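Local coordinates for phosphate-binding protein (Unidentified prokaryotic organism, PDB 3W9V) that binds inorganic phosphate as a secreted, PstS-type binding protein and associates with human paraoxonase PON1, at residues F97-A102 and A121-I126; W273-G278 and S344-A349; A333-A336 and V340-P343. The protein carries 1 engineered substitution. All blocks are in the same frame, centred on the assembly; numbering follows the deposited sequence.

Contact 1: F97-A102 and A121-I126; sequences FRKAGA and ADWSGI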
loop_
_atom_site.group_PDB
_atom_site.type_symbol
_atom_site.label_atom_id
_atom_site.label_comp_id
_atom_site.label_asym_id
_atom_site.label_seq_id
_atom_site.Cartn_x
_atom_site.Cartn_y
_atom_site.Cartn_z
ATOM N N PHE A 97 -17.036 -2.039 7.014
ATOM C CA PHE A 97 -18.366 -2.215 6.456
ATOM C C PHE A 97 -19.386 -1.478 7.312
ATOM O O PHE A 97 -19.147 -1.203 8.494
ATOM C CB PHE A 97 -18.727 -3.708 6.383
ATOM C CG PHE A 97 -18.771 -4.376 7.724
ATOM C CD1 PHE A 97 -19.946 -4.405 8.458
ATOM C CD2 PHE A 97 -17.634 -4.954 8.264
ATOM C CE1 PHE A 97 -19.983 -4.989 9.709
ATOM C CE2 PHE A 97 -17.670 -5.547 9.519
ATOM C CZ PHE A 97 -18.850 -5.559 10.237
ATOM N N ARG A 98 -20.529 -1.170 6.709
ATOM C CA ARG A 98 -21.631 -0.540 7.427
ATOM C C ARG A 98 -22.845 -1.459 7.456
ATOM O O ARG A 98 -23.627 -1.500 6.510
ATOM C CB ARG A 98 -21.999 0.802 6.797
ATOM C CG ARG A 98 -23.127 1.504 7.533
ATOM C CD ARG A 98 -23.428 2.878 6.966
ATOM N NE ARG A 98 -24.641 3.429 7.568
ATOM C CZ ARG A 98 -25.760 3.694 6.901
ATOM N NH1 ARG A 98 -25.829 3.489 5.595
ATOM N NH2 ARG A 98 -26.812 4.182 7.545
ATOM N N LYS A 99 -22.985 -2.209 8.542
ATOM C CA LYS A 99 -24.091 -3.151 8.689
ATOM C C LYS A 99 -24.251 -3.463 10.167
ATOM O O LYS A 99 -23.377 -4.080 10.777
ATOM C CB LYS A 99 -23.828 -4.437 7.896
ATOM C CG LYS A 99 -25.008 -5.413 7.853
ATOM C CD LYS A 99 -26.211 -4.844 7.113
ATOM C CE LYS A 99 -27.359 -5.850 7.088
ATOM N NZ LYS A 99 -28.587 -5.280 6.466
ATOM N N ALA A 100 -25.367 -3.024 10.743
ATOM C CA ALA A 100 -25.593 -3.166 12.176
ATOM C C ALA A 100 -25.760 -4.623 12.586
ATOM O O ALA A 100 -26.251 -5.444 11.815
ATOM C CB ALA A 100 -26.805 -2.346 12.608
ATOM N N GLY A 101 -25.338 -4.932 13.807
ATOM C CA GLY A 101 -25.466 -6.270 14.356
ATOM C C GLY A 101 -24.508 -6.481 15.511
ATOM O O GLY A 101 -23.358 -6.044 15.458
ATOM N N ALA A 102 -24.975 -7.148 16.563
ATOM C CA ALA A 102 -24.144 -7.365 17.740
ATOM C C ALA A 102 -23.037 -8.385 17.484
ATOM O O ALA A 102 -21.987 -8.347 18.124
ATOM C CB ALA A 102 -25.002 -7.794 18.926
ATOM N N ALA A 121 -24.231 -12.104 -2.402
ATOM C CA ALA A 121 -24.869 -10.803 -2.575
ATOM C C ALA A 121 -25.685 -10.369 -1.359
ATOM O O ALA A 121 -26.181 -9.244 -1.312
ATOM C CB ALA A 121 -25.744 -10.810 -3.822
ATOM N N ASP A 122 -25.823 -11.261 -0.385
ATOM C CA ASP A 122 -26.597 -10.979 0.816
ATOM C C ASP A 122 -25.781 -11.293 2.063
ATOM O O ASP A 122 -25.043 -12.279 2.102
ATOM C CB ASP A 122 -27.896 -11.793 0.822
ATOM C CG ASP A 122 -28.907 -11.271 1.825
ATOM O OD1 ASP A 122 -29.790 -10.484 1.422
ATOM O OD2 ASP A 122 -28.818 -11.637 3.017
ATOM N N TRP A 123 -25.919 -10.447 3.079
ATOM C CA TRP A 123 -25.210 -10.615 4.342
ATOM C C TRP A 123 -25.499 -11.953 5.026
ATOM O O TRP A 123 -24.702 -12.421 5.839
ATOM C CB TRP A 123 -25.522 -9.449 5.288
ATOM C CG TRP A 123 -24.715 -8.224 4.987
ATOM C CD1 TRP A 123 -25.088 -7.160 4.217
ATOM C CD2 TRP A 123 -23.386 -7.945 5.443
ATOM N NE1 TRP A 123 -24.072 -6.232 4.171
ATOM C CE2 TRP A 123 -23.016 -6.692 4.912
ATOM C CE3 TRP A 123 -22.475 -8.633 6.248
ATOM C CZ2 TRP A 123 -21.775 -6.111 5.168
ATOM C CZ3 TRP A 123 -21.242 -8.056 6.498
ATOM C CH2 TRP A 123 -20.905 -6.808 5.958
ATOM N N SER A 124 -26.626 -12.576 4.688
ATOM C CA SER A 124 -26.981 -13.869 5.275
ATOM C C SER A 124 -26.012 -14.979 4.858
ATOM O O SER A 124 -25.972 -16.043 5.481
ATOM C CB SER A 124 -28.419 -14.257 4.916
ATOM O OG SER A 124 -28.593 -14.330 3.512
ATOM N N GLY A 125 -25.237 -14.724 3.808
ATOM C CA GLY A 125 -24.237 -15.664 3.338
ATOM C C GLY A 125 -22.928 -15.628 4.110
ATOM O O GLY A 125 -21.990 -16.355 3.780
ATOM N N ILE A 126 -22.855 -14.783 5.133
ATOM C CA ILE A 126 -21.680 -14.728 5.995
ATOM C C ILE A 126 -22.003 -15.449 7.292
ATOM O O ILE A 126 -22.754 -14.939 8.119
ATOM C CB ILE A 126 -21.263 -13.278 6.305
ATOM C CG1 ILE A 126 -21.143 -12.467 5.013
ATOM C CG2 ILE A 126 -19.963 -13.254 7.100
ATOM C CD1 ILE A 126 -20.138 -13.017 4.035
#

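Contact 2: W273-G278 and S344-A349; sequences WVPVFG and SNWKAA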
loop_
_atom_site.group_PDB
_atom_site.type_symbol
_atom_site.label_atom_id
_atom_site.label_comp_id
_atom_site.label_asym_id
_atom_site.label_seq_id
_atom_site.Cartn_x
_atom_site.Cartn_y
_atom_site.Cartn_z
ATOM N N TRP A 273 13.372 -4.537 -4.721
ATOM C CA TRP A 273 13.259 -3.913 -3.410
ATOM C C TRP A 273 11.868 -3.991 -2.796
ATOM O O TRP A 273 11.731 -3.839 -1.588
ATOM C CB TRP A 273 13.744 -2.463 -3.460
ATOM C CG TRP A 273 15.226 -2.381 -3.412
ATOM C CD1 TRP A 273 16.088 -2.392 -4.469
ATOM C CD2 TRP A 273 16.032 -2.344 -2.234
ATOM N NE1 TRP A 273 17.386 -2.341 -4.018
ATOM C CE2 TRP A 273 17.375 -2.312 -2.649
ATOM C CE3 TRP A 273 15.745 -2.317 -0.865
ATOM C CZ2 TRP A 273 18.435 -2.253 -1.749
ATOM C CZ3 TRP A 273 16.800 -2.270 0.032
ATOM C CH2 TRP A 273 18.126 -2.230 -0.414
ATOM N N VAL A 274 10.843 -4.229 -3.608
ATOM C CA VAL A 274 9.489 -4.302 -3.086
ATOM C C VAL A 274 8.996 -5.738 -3.148
ATOM O O VAL A 274 8.697 -6.259 -4.227
ATOM C CB VAL A 274 8.515 -3.391 -3.852
ATOM C CG1 VAL A 274 7.123 -3.514 -3.257
ATOM C CG2 VAL A 274 8.991 -1.938 -3.807
ATOM N N PRO A 275 8.914 -6.401 -1.988
ATOM C CA PRO A 275 8.416 -7.777 -1.981
ATOM C C PRO A 275 6.946 -7.801 -2.321
ATOM O O PRO A 275 6.208 -6.901 -1.911
ATOM C CB PRO A 275 8.591 -8.214 -0.524
ATOM C CG PRO A 275 9.563 -7.246 0.063
ATOM C CD PRO A 275 9.322 -5.953 -0.647
ATOM N N VAL A 276 6.524 -8.829 -3.043
ATOM C CA VAL A 276 5.109 -9.059 -3.243
ATOM C C VAL A 276 4.738 -10.420 -2.705
ATOM O O VAL A 276 5.522 -11.371 -2.748
ATOM C CB VAL A 276 4.687 -8.950 -4.715
ATOM C CG1 VAL A 276 4.871 -7.533 -5.201
ATOM C CG2 VAL A 276 5.478 -9.928 -5.570
ATOM N N PHE A 277 3.531 -10.493 -2.174
ATOM C CA PHE A 277 3.026 -11.740 -1.655
ATOM C C PHE A 277 2.319 -12.537 -2.746
ATOM O O PHE A 277 1.918 -11.990 -3.777
ATOM C CB PHE A 277 2.116 -11.468 -0.465
ATOM C CG PHE A 277 2.849 -11.015 0.767
ATOM C CD1 PHE A 277 3.306 -11.948 1.680
ATOM C CD2 PHE A 277 3.091 -9.672 1.010
ATOM C CE1 PHE A 277 3.983 -11.555 2.818
ATOM C CE2 PHE A 277 3.778 -9.271 2.153
ATOM C CZ PHE A 277 4.220 -10.213 3.055
ATOM N N GLY A 278 2.200 -13.840 -2.532
ATOM C CA GLY A 278 1.561 -14.710 -3.499
ATOM C C GLY A 278 1.143 -16.013 -2.856
ATOM O O GLY A 278 1.291 -16.195 -1.653
ATOM N N SER A 344 14.341 -4.510 11.372
ATOM C CA SER A 344 15.681 -3.943 11.466
ATOM C C SER A 344 16.614 -4.334 10.325
ATOM O O SER A 344 17.409 -3.514 9.871
ATOM C CB SER A 344 16.321 -4.291 12.808
ATOM O OG SER A 344 16.516 -5.684 12.913
ATOM N N ASN A 345 16.526 -5.579 9.865
ATOM C CA ASN A 345 17.381 -6.002 8.762
ATOM C C ASN A 345 17.043 -5.279 7.459
ATOM O O ASN A 345 17.930 -4.978 6.667
ATOM C CB ASN A 345 17.400 -7.529 8.588
ATOM C CG ASN A 345 16.043 -8.115 8.233
ATOM O OD1 ASN A 345 14.998 -7.542 8.526
ATOM N ND2 ASN A 345 16.061 -9.296 7.626
ATOM N N TRP A 346 15.758 -4.990 7.265
ATOM C CA TRP A 346 15.304 -4.195 6.132
ATOM C C TRP A 346 15.797 -2.745 6.221
ATOM O O TRP A 346 16.289 -2.191 5.234
ATOM C CB TRP A 346 13.782 -4.274 6.021
ATOM C CG TRP A 346 13.326 -5.403 5.150
ATOM C CD1 TRP A 346 13.036 -6.688 5.524
ATOM C CD2 TRP A 346 13.149 -5.349 3.736
ATOM N NE1 TRP A 346 12.664 -7.426 4.427
ATOM C CE2 TRP A 346 12.727 -6.624 3.316
ATOM C CE3 TRP A 346 13.287 -4.335 2.785
ATOM C CZ2 TRP A 346 12.453 -6.912 1.983
ATOM C CZ3 TRP A 346 13.021 -4.620 1.469
ATOM C CH2 TRP A 346 12.598 -5.896 1.074
ATOM N N LYS A 347 15.687 -2.132 7.399
ATOM C CA LYS A 347 16.227 -0.786 7.570
ATOM C C LYS A 347 17.715 -0.779 7.233
ATOM O O LYS A 347 18.193 0.105 6.524
ATOM C CB LYS A 347 16.036 -0.277 9.000
ATOM C CG LYS A 347 14.621 0.041 9.423
ATOM C CD LYS A 347 14.678 0.796 10.753
ATOM C CE LYS A 347 13.328 1.264 11.281
ATOM N NZ LYS A 347 12.466 0.143 11.753
ATOM N N ALA A 348 18.451 -1.754 7.760
ATOM C CA ALA A 348 19.889 -1.816 7.536
ATOM C C ALA A 348 20.222 -1.959 6.059
ATOM O O ALA A 348 21.171 -1.347 5.568
ATOM C CB ALA A 348 20.520 -2.947 8.342
ATOM N N ALA A 349 19.440 -2.769 5.351
ATOM C CA ALA A 349 19.662 -2.965 3.923
ATOM C C ALA A 349 19.436 -1.676 3.136
ATOM O O ALA A 349 20.232 -1.323 2.261
ATOM C CB ALA A 349 18.768 -4.079 3.388
#

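Contact 3: A333-A336 and V340-P343; sequences AIEA and VPLP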
loop_
_atom_site.group_PDB
_atom_site.type_symbol
_atom_site.label_atom_id
_atom_site.label_comp_id
_atom_site.label_asym_id
_atom_site.label_seq_id
_atom_site.Cartn_x
_atom_site.Cartn_y
_atom_site.Cartn_z
ATOM N N ALA A 333 5.474 6.886 15.141
ATOM C CA ALA A 333 4.456 7.500 14.294
ATOM C C ALA A 333 3.834 6.485 13.338
ATOM O O ALA A 333 2.624 6.506 13.106
ATOM C CB ALA A 333 5.032 8.674 13.525
ATOM N N ILE A 334 4.669 5.607 12.794
ATOM C CA ILE A 334 4.204 4.550 11.907
ATOM C C ILE A 334 3.169 3.680 12.618
ATOM O O ILE A 334 2.091 3.411 12.074
ATOM C CB ILE A 334 5.402 3.713 11.413
ATOM C CG1 ILE A 334 6.259 4.555 10.462
ATOM C CG2 ILE A 334 4.946 2.414 10.767
ATOM C CD1 ILE A 334 7.626 3.981 10.173
ATOM N N GLU A 335 3.486 3.257 13.836
ATOM C CA GLU A 335 2.560 2.443 14.614
ATOM C C GLU A 335 1.287 3.202 14.986
ATOM O O GLU A 335 0.193 2.630 14.983
ATOM C CB GLU A 335 3.243 1.901 15.868
ATOM C CG GLU A 335 4.373 0.942 15.543
ATOM C CD GLU A 335 5.014 0.332 16.771
ATOM O OE1 GLU A 335 4.804 0.861 17.882
ATOM O OE2 GLU A 335 5.727 -0.682 16.619
ATOM N N ALA A 336 1.426 4.487 15.302
ATOM C CA ALA A 336 0.277 5.281 15.720
ATOM C C ALA A 336 -0.731 5.433 14.581
ATOM O O ALA A 336 -1.920 5.665 14.822
ATOM C CB ALA A 336 0.724 6.637 16.233
ATOM N N VAL A 340 2.934 -1.052 10.140
ATOM C CA VAL A 340 3.987 -1.889 10.703
ATOM C C VAL A 340 5.344 -1.352 10.267
ATOM O O VAL A 340 5.607 -1.232 9.072
ATOM C CB VAL A 340 3.844 -3.350 10.226
ATOM C CG1 VAL A 340 5.046 -4.185 10.663
ATOM C CG2 VAL A 340 2.550 -3.956 10.747
ATOM N N PRO A 341 6.210 -1.018 11.234
ATOM C CA PRO A 341 7.559 -0.591 10.853
ATOM C C PRO A 341 8.307 -1.672 10.074
ATOM O O PRO A 341 8.014 -2.868 10.213
ATOM C CB PRO A 341 8.240 -0.339 12.203
ATOM C CG PRO A 341 7.114 0.002 13.121
ATOM C CD PRO A 341 5.982 -0.890 12.683
ATOM N N LEU A 342 9.256 -1.264 9.245
ATOM C CA LEU A 342 10.113 -2.248 8.601
ATOM C C LEU A 342 10.988 -2.920 9.649
ATOM O O LEU A 342 11.443 -2.276 10.597
ATOM C CB LEU A 342 11.005 -1.608 7.546
ATOM C CG LEU A 342 10.281 -0.895 6.413
ATOM C CD1 LEU A 342 11.301 -0.463 5.383
ATOM C CD2 LEU A 342 9.205 -1.773 5.783
ATOM N N PRO A 343 11.229 -4.224 9.493
ATOM C CA PRO A 343 12.169 -4.911 10.383
ATOM C C PRO A 343 13.570 -4.304 10.310
ATOM O O PRO A 343 13.946 -3.679 9.307
ATOM C CB PRO A 343 12.183 -6.338 9.841
ATOM C CG PRO A 343 10.881 -6.491 9.127
ATOM C CD PRO A 343 10.592 -5.143 8.537
#

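Contact 1: F97-A102 and A121-I126
K99 lays its aliphatic chain across one face of the W123 indole. Its CG sits 3.7 Å from the centroid of the five-membered ring, only 7° off the ring normal, in a CH-pi contact. CB covers the CE2–CZ2 side of the ring, while CD and CE continue over NE1 and CD1. CG lies opposite the backbone N (chi1 -173°), and a bend at chi2 carries the rest of the chain along the indole, so that NZ passes beyond it to the backbone O of S132. F97 meets the far end of the same indole: its CD1 approaches W123 CH2 at 3.6 Å, with the ring planes inclined at 50°. The backbone O of G206 takes the indole NE1-H and helps hold the ring's rotation. Were W123 replaced by an alanine, the K99 methylenes would probably lose the surface they lie on and F97 one of its neighbours. Beside the root of the indole, D122 OD2 accepts from S124 N (2.9 Å) and S124 OG (2.7 Å). The first of these bonds closes an Asx turn at the short 3-10 segment 123-125, within a periplasmic-binding-protein-type fold.

Contact 2: W273-G278 and S344-A349
W273 meets the helical segment 344-349 through both its backbone and its indole. Its carbonyl O points at the rim of the W346 ring, near the ring plane, 3.4 Å from CZ3; this buried oxygen has no hydrogen-bonding partner in the model and faces the C-H edge of the indole, which may offset it weakly. With CG opposite the carbonyl carbon (chi1 -80°), the W273 indole swings its six-membered ring close to the helix, bringing CH2 to 3.5 Å from A349 O, which lies at the ring edge. The same CH2 packs on the A349 methyl, CB, at 4.3 Å. The two indoles approach each other more loosely and obliquely, CE3 of W273 standing 4.3 Å from CZ3 of W346. Both NE1 groups are engaged by backbone carbonyls, W273 with R267 and W346 with V259, which limits how either ring can turn.

Helix 344-354 and the coil before strand 277-278 pack together against strand 83-92 of the mixed sheet, which contributes V86 to W273 and P87 to W346, in a periplasmic-binding-protein-type alpha/beta fold. P275 then points toward W346, the two side chains coming from opposite directions: its CG lies 3.5 Å from CH2 of W346 and is equally near CZ2, while CD follows at 3.7 Å from CH2. Farther along, F277 packs on L296 and F298 of strand 296-304.

Contact 3: A333-A336 and V340-P343
I334 and E335, consecutive on a helix, reach P341 with different parts of their side chains. The branch of I334 that makes the contact is CG2, which lies opposite the backbone N, while CG1 takes the position opposite the carbonyl carbon (chi1 -69°) and leads CD1 along another course. CG2 comes down on the peptide joining V340 to P341, 3.7 Å from P341 N and 3.8 Å from V340 C. It also lies 4.0 Å from CD of the proline ring, so a single methyl group packs against both the tertiary amide and the ring.

E335 reaches the ring by a different route. Its CB does not aim straight at the opposing segment, but CG lies opposite the carbonyl carbon (chi1 -65°) and the chain runs on extended, crossing the proline at about a right angle. E335 CG is 3.8 Å from P341 CD and makes a similar approach to P341 CG. Farther out, OE2 also lies 3.8 Å from P341 CG, a loose contact of the carboxylate with the ring. The proline thus meets the methyl of I334 beside its nitrogen and the stem and carboxylate of E335 beside CG and CD. E335 is at the exposed margin, whereas I334 is buried.

V340 takes part through its backbone: its side chain turns from helix 331-336 to A249 and V252, and its backbone is hydrogen-bonded to A90. That bond ties the 340-343 segment to strand 83-92, on which I334 touches V89 and L342 touches P87. The segment therefore runs beside an outermost strand of the sheet and leads from helix 331-336 to P343, the N-cap of helix 344-354.

Contact 1 comes first along the chain and lies apart from the others, about 37 Å from contact 2 and 32 Å from contact 3, centre to centre; it and contact 2 are on opposite sides of the chain's centre. Contact 3 falls within the chain span from 273-278 to 344-349. K347 joins contacts 2 and 3, whose centres are about 14 Å apart, its NZ lying 2.9 Å from L342 O in a probable hydrogen bond. Both contacts touch strand 83-92, so helices 331-336 and 344-354 and the coil 273-276 pack on the same edge of the sheet. The same strand runs on into the loop that holds 97-102 of contact 1.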